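Local coordinates for protein malyl-CoA lyase/beta-methylmalyl-CoA lyase (PDB 5UGR) that belongs to the HpcH/HpaI aldolase/citrate lyase family of TIM-barrel enzymes and binds magnesium in a six-chain assembly, at residues Ala278-Glu286 with Val296-Asp304. Sequence-based numbering, arbitrary orientation. Where two conformers were deposited one is given.
Sequences ARRILEAME and VSLDGRLID
R280 reaches from helix 272-291 to the tip of a β-hairpin and takes hold of D299 end-on. Its CB lies 4.1 Å from CD1 of L298 and also near CD2, and the chain then bends at chi3 (69°), bringing the guanidinium across the leucine. L298 CD1 sits over one face of the group, offset toward its rim, 3.6 Å from NH2 and 3.7 Å from CZ. At the edge, NH1 donates to the syn lone pair of D299 OD2 (2.9 Å), while NH2 meets OD1 of the same carboxylate at 2.8 Å, N-H···O 170°, slightly out of the carboxylate plane. The guanidinium and carboxylate planes are 25° apart, nearly coplanar. D299 belongs to the type I' turn, L298 to R301, that joins strands 296-298 and 301-303.

Apart from the ion pair and one water, the contact is mostly apolar. L298 CD2 rests against CG1 of I281, whose other branch, CG2, touches I303 CG2. A284 offers a bare methyl, 3.4 Å from the carbonyl oxygen of S297. V296 CG1, anti to the backbone N, meets this methyl at 3.8 Å from A284 CB, while CG2, anti to the carbonyl carbon, lies against CA and then CG of M285. A water accepts from S297 N and donates to A284 O, bridging strand and helix.

The contact and the chain have centres about 29 Å apart, and the hairpin lies against a second subunit. Two N-H···O bonds fix the rotation of the R280 guanidinium and tie the turn residue D299 to the helix. With the apolar contacts, this is consistent with the helix holding the hairpin in place where R301 forms salt bridges with the magnesium ligands D45 and D167 of the neighbouring subunit.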
loop_
_atom_site.group_PDB
_atom_site.type_symbol
_atom_site.label_atom_id
_atom_site.label_comp_id
_atom_site.label_asym_id
_atom_site.label_seq_id
_atom_site.Cartn_x
_atom_site.Cartn_y
_atom_site.Cartn_z
ATOM N N ALA A 278 -26.014 -11.935 25.734
ATOM C CA ALA A 278 -25.174 -10.775 26.017
ATOM C C ALA A 278 -25.148 -10.430 27.528
ATOM O O ALA A 278 -24.066 -10.154 28.088
ATOM C CB ALA A 278 -25.537 -9.553 25.153
ATOM N N ARG A 279 -26.310 -10.460 28.179
ATOM C CA ARG A 279 -26.369 -10.174 29.626
ATOM C C ARG A 279 -25.588 -11.194 30.430
ATOM O O ARG A 279 -24.890 -10.842 31.391
ATOM C CB ARG A 279 -27.807 -10.080 30.151
ATOM C CG ARG A 279 -28.566 -8.888 29.555
ATOM C CD ARG A 279 -29.606 -8.284 30.460
ATOM N NE ARG A 279 -30.461 -7.334 29.769
ATOM C CZ ARG A 279 -30.278 -6.004 29.679
ATOM N NH1 ARG A 279 -29.221 -5.363 30.226
ATOM N NH2 ARG A 279 -31.196 -5.300 29.008
ATOM N N ARG A 280 -25.615 -12.420 29.979
ATOM C CA ARG A 280 -24.884 -13.475 30.677
ATOM C C ARG A 280 -23.395 -13.377 30.475
ATOM O O ARG A 280 -22.622 -13.734 31.359
ATOM C CB ARG A 280 -25.367 -14.844 30.217
ATOM C CG ARG A 280 -26.820 -15.087 30.665
ATOM C CD ARG A 280 -27.294 -16.472 30.316
ATOM N NE ARG A 280 -26.613 -17.487 31.112
ATOM C CZ ARG A 280 -25.969 -18.559 30.610
ATOM N NH1 ARG A 280 -25.963 -18.821 29.333
ATOM N NH2 ARG A 280 -25.315 -19.396 31.412
ATOM N N ILE A 281 -22.990 -12.881 29.308
ATOM C CA ILE A 281 -21.599 -12.563 29.079
ATOM C C ILE A 281 -21.122 -11.488 30.077
ATOM O O ILE A 281 -20.045 -11.621 30.654
ATOM C CB ILE A 281 -21.334 -12.185 27.611
ATOM C CG1 ILE A 281 -21.385 -13.438 26.725
ATOM C CG2 ILE A 281 -19.990 -11.511 27.459
ATOM C CD1 ILE A 281 -21.447 -13.155 25.210
ATOM N N LEU A 282 -21.910 -10.429 30.245
ATOM C CA LEU A 282 -21.537 -9.341 31.163
ATOM C C LEU A 282 -21.476 -9.883 32.607
ATOM O O LEU A 282 -20.575 -9.501 33.350
ATOM C CB LEU A 282 -22.494 -8.131 31.035
ATOM C CG LEU A 282 -22.604 -7.443 29.663
ATOM C CD1 LEU A 282 -23.200 -6.056 29.833
ATOM C CD2 LEU A 282 -21.312 -7.425 28.881
ATOM N N GLU A 283 -22.409 -10.762 32.974
ATOM C CA GLU A 283 -22.324 -11.308 34.338
ATOM C C GLU A 283 -21.121 -12.266 34.435
ATOM O O GLU A 283 -20.442 -12.249 35.450
ATOM C CB GLU A 283 -23.651 -11.899 34.809
ATOM C CG GLU A 283 -24.729 -10.865 35.158
ATOM C CD GLU A 283 -24.453 -10.125 36.429
ATOM O OE1 GLU A 283 -24.511 -10.751 37.487
ATOM O OE2 GLU A 283 -24.174 -8.921 36.375
ATOM N N ALA A 284 -20.774 -12.983 33.373
ATOM C CA ALA A 284 -19.567 -13.819 33.391
ATOM C C ALA A 284 -18.295 -12.999 33.534
ATOM O O ALA A 284 -17.307 -13.430 34.167
ATOM C CB ALA A 284 -19.494 -14.663 32.118
ATOM N N MET A 285 -18.294 -11.798 32.953
ATOM C CA MET A 285 -17.170 -10.867 33.145
ATOM C C MET A 285 -17.051 -10.475 34.605
ATOM O O MET A 285 -15.947 -10.424 35.158
ATOM C CB MET A 285 -17.363 -9.584 32.342
ATOM C CG MET A 285 -17.322 -9.801 30.861
ATOM S SD MET A 285 -18.095 -8.456 29.972
ATOM C CE MET A 285 -17.169 -7.034 30.537
ATOM N N GLU A 286 -18.185 -10.128 35.219
ATOM C CA GLU A 286 -18.186 -9.772 36.637
ATOM C C GLU A 286 -17.690 -10.949 37.494
ATOM O O GLU A 286 -16.905 -10.779 38.420
ATOM C CB GLU A 286 -19.608 -9.362 37.029
ATOM C CG GLU A 286 -19.618 -8.437 38.192
ATOM C CD GLU A 286 -21.012 -7.886 38.513
ATOM O OE1 GLU A 286 -21.482 -6.955 37.829
ATOM O OE2 GLU A 286 -21.607 -8.414 39.429
ATOM N N VAL A 296 -12.617 -14.874 30.937
ATOM C CA VAL A 296 -14.052 -14.956 31.116
ATOM C C VAL A 296 -14.548 -16.267 30.485
ATOM O O VAL A 296 -14.182 -16.616 29.365
ATOM C CB VAL A 296 -14.692 -13.735 30.453
ATOM C CG1 VAL A 296 -16.210 -13.816 30.486
ATOM C CG2 VAL A 296 -14.165 -12.440 31.058
ATOM N N SER A 297 -15.394 -16.993 31.206
ATOM C CA SER A 297 -15.937 -18.264 30.790
ATOM C C SER A 297 -17.478 -18.190 30.891
ATOM O O SER A 297 -18.027 -17.673 31.893
ATOM C CB SER A 297 -15.446 -19.319 31.851
ATOM O OG SER A 297 -15.788 -20.536 31.440
ATOM N N LEU A 298 -18.171 -18.709 29.914
ATOM C CA LEU A 298 -19.617 -18.884 29.938
ATOM C C LEU A 298 -19.957 -20.239 29.373
ATOM O O LEU A 298 -19.586 -20.568 28.264
ATOM C CB LEU A 298 -20.296 -17.818 29.092
ATOM C CG LEU A 298 -21.835 -17.868 29.065
ATOM C CD1 LEU A 298 -22.396 -17.600 30.441
ATOM C CD2 LEU A 298 -22.390 -16.850 28.116
ATOM N N ASP A 299 -20.679 -21.051 30.151
ATOM C CA ASP A 299 -21.097 -22.383 29.730
ATOM C C ASP A 299 -19.915 -23.190 29.191
ATOM O O ASP A 299 -20.022 -23.919 28.220
ATOM C CB ASP A 299 -22.248 -22.308 28.733
ATOM C CG ASP A 299 -23.443 -21.531 29.256
ATOM O OD1 ASP A 299 -23.720 -21.538 30.461
ATOM O OD2 ASP A 299 -24.096 -20.859 28.456
ATOM N N GLY A 300 -18.769 -23.055 29.843
ATOM C CA GLY A 300 -17.598 -23.859 29.480
ATOM C C GLY A 300 -16.778 -23.369 28.284
ATOM O O GLY A 300 -15.907 -24.096 27.791
ATOM N N ARG A 301 -17.053 -22.142 27.839
ATOM C CA ARG A 301 -16.381 -21.564 26.701
ATOM C C ARG A 301 -15.733 -20.243 27.098
ATOM O O ARG A 301 -16.343 -19.384 27.713
ATOM C CB ARG A 301 -17.356 -21.307 25.558
ATOM C CG ARG A 301 -16.632 -20.941 24.301
ATOM C CD ARG A 301 -17.574 -20.961 23.123
ATOM N NE ARG A 301 -16.813 -20.532 21.946
ATOM C CZ ARG A 301 -17.351 -20.205 20.797
ATOM N NH1 ARG A 301 -18.691 -20.271 20.633
ATOM N NH2 ARG A 301 -16.566 -19.779 19.822
ATOM N N LEU A 302 -14.491 -20.060 26.652
ATOM C CA LEU A 302 -13.804 -18.774 26.806
ATOM C C LEU A 302 -14.523 -17.714 25.981
ATOM O O LEU A 302 -14.819 -17.985 24.805
ATOM C CB LEU A 302 -12.331 -18.886 26.382
ATOM C CG LEU A 302 -11.499 -17.630 26.553
ATOM C CD1 LEU A 302 -10.018 -17.938 26.751
ATOM C CD2 LEU A 302 -11.532 -16.813 25.297
ATOM N N ILE A 303 -14.796 -16.560 26.584
ATOM C CA ILE A 303 -15.419 -15.455 25.894
ATOM C C ILE A 303 -14.345 -14.401 25.706
ATOM O O ILE A 303 -13.886 -13.807 26.666
ATOM C CB ILE A 303 -16.623 -14.859 26.652
ATOM C CG1 ILE A 303 -17.627 -15.937 27.071
ATOM C CG2 ILE A 303 -17.283 -13.800 25.784
ATOM C CD1 ILE A 303 -18.230 -16.752 25.945
ATOM N N ASP A 304 -13.934 -14.176 24.457
ATOM C CA ASP A 304 -12.792 -13.303 24.187
ATOM C C ASP A 304 -13.177 -11.802 24.166
ATOM O O ASP A 304 -14.369 -11.457 24.246
ATOM C CB ASP A 304 -12.067 -13.749 22.889
ATOM C CG ASP A 304 -12.881 -13.638 21.649
ATOM O OD1 ASP A 304 -13.899 -12.897 21.606
ATOM O OD2 ASP A 304 -12.412 -14.194 20.600
HETATM O O HOH W 1 -16.269 -16.030 33.963
#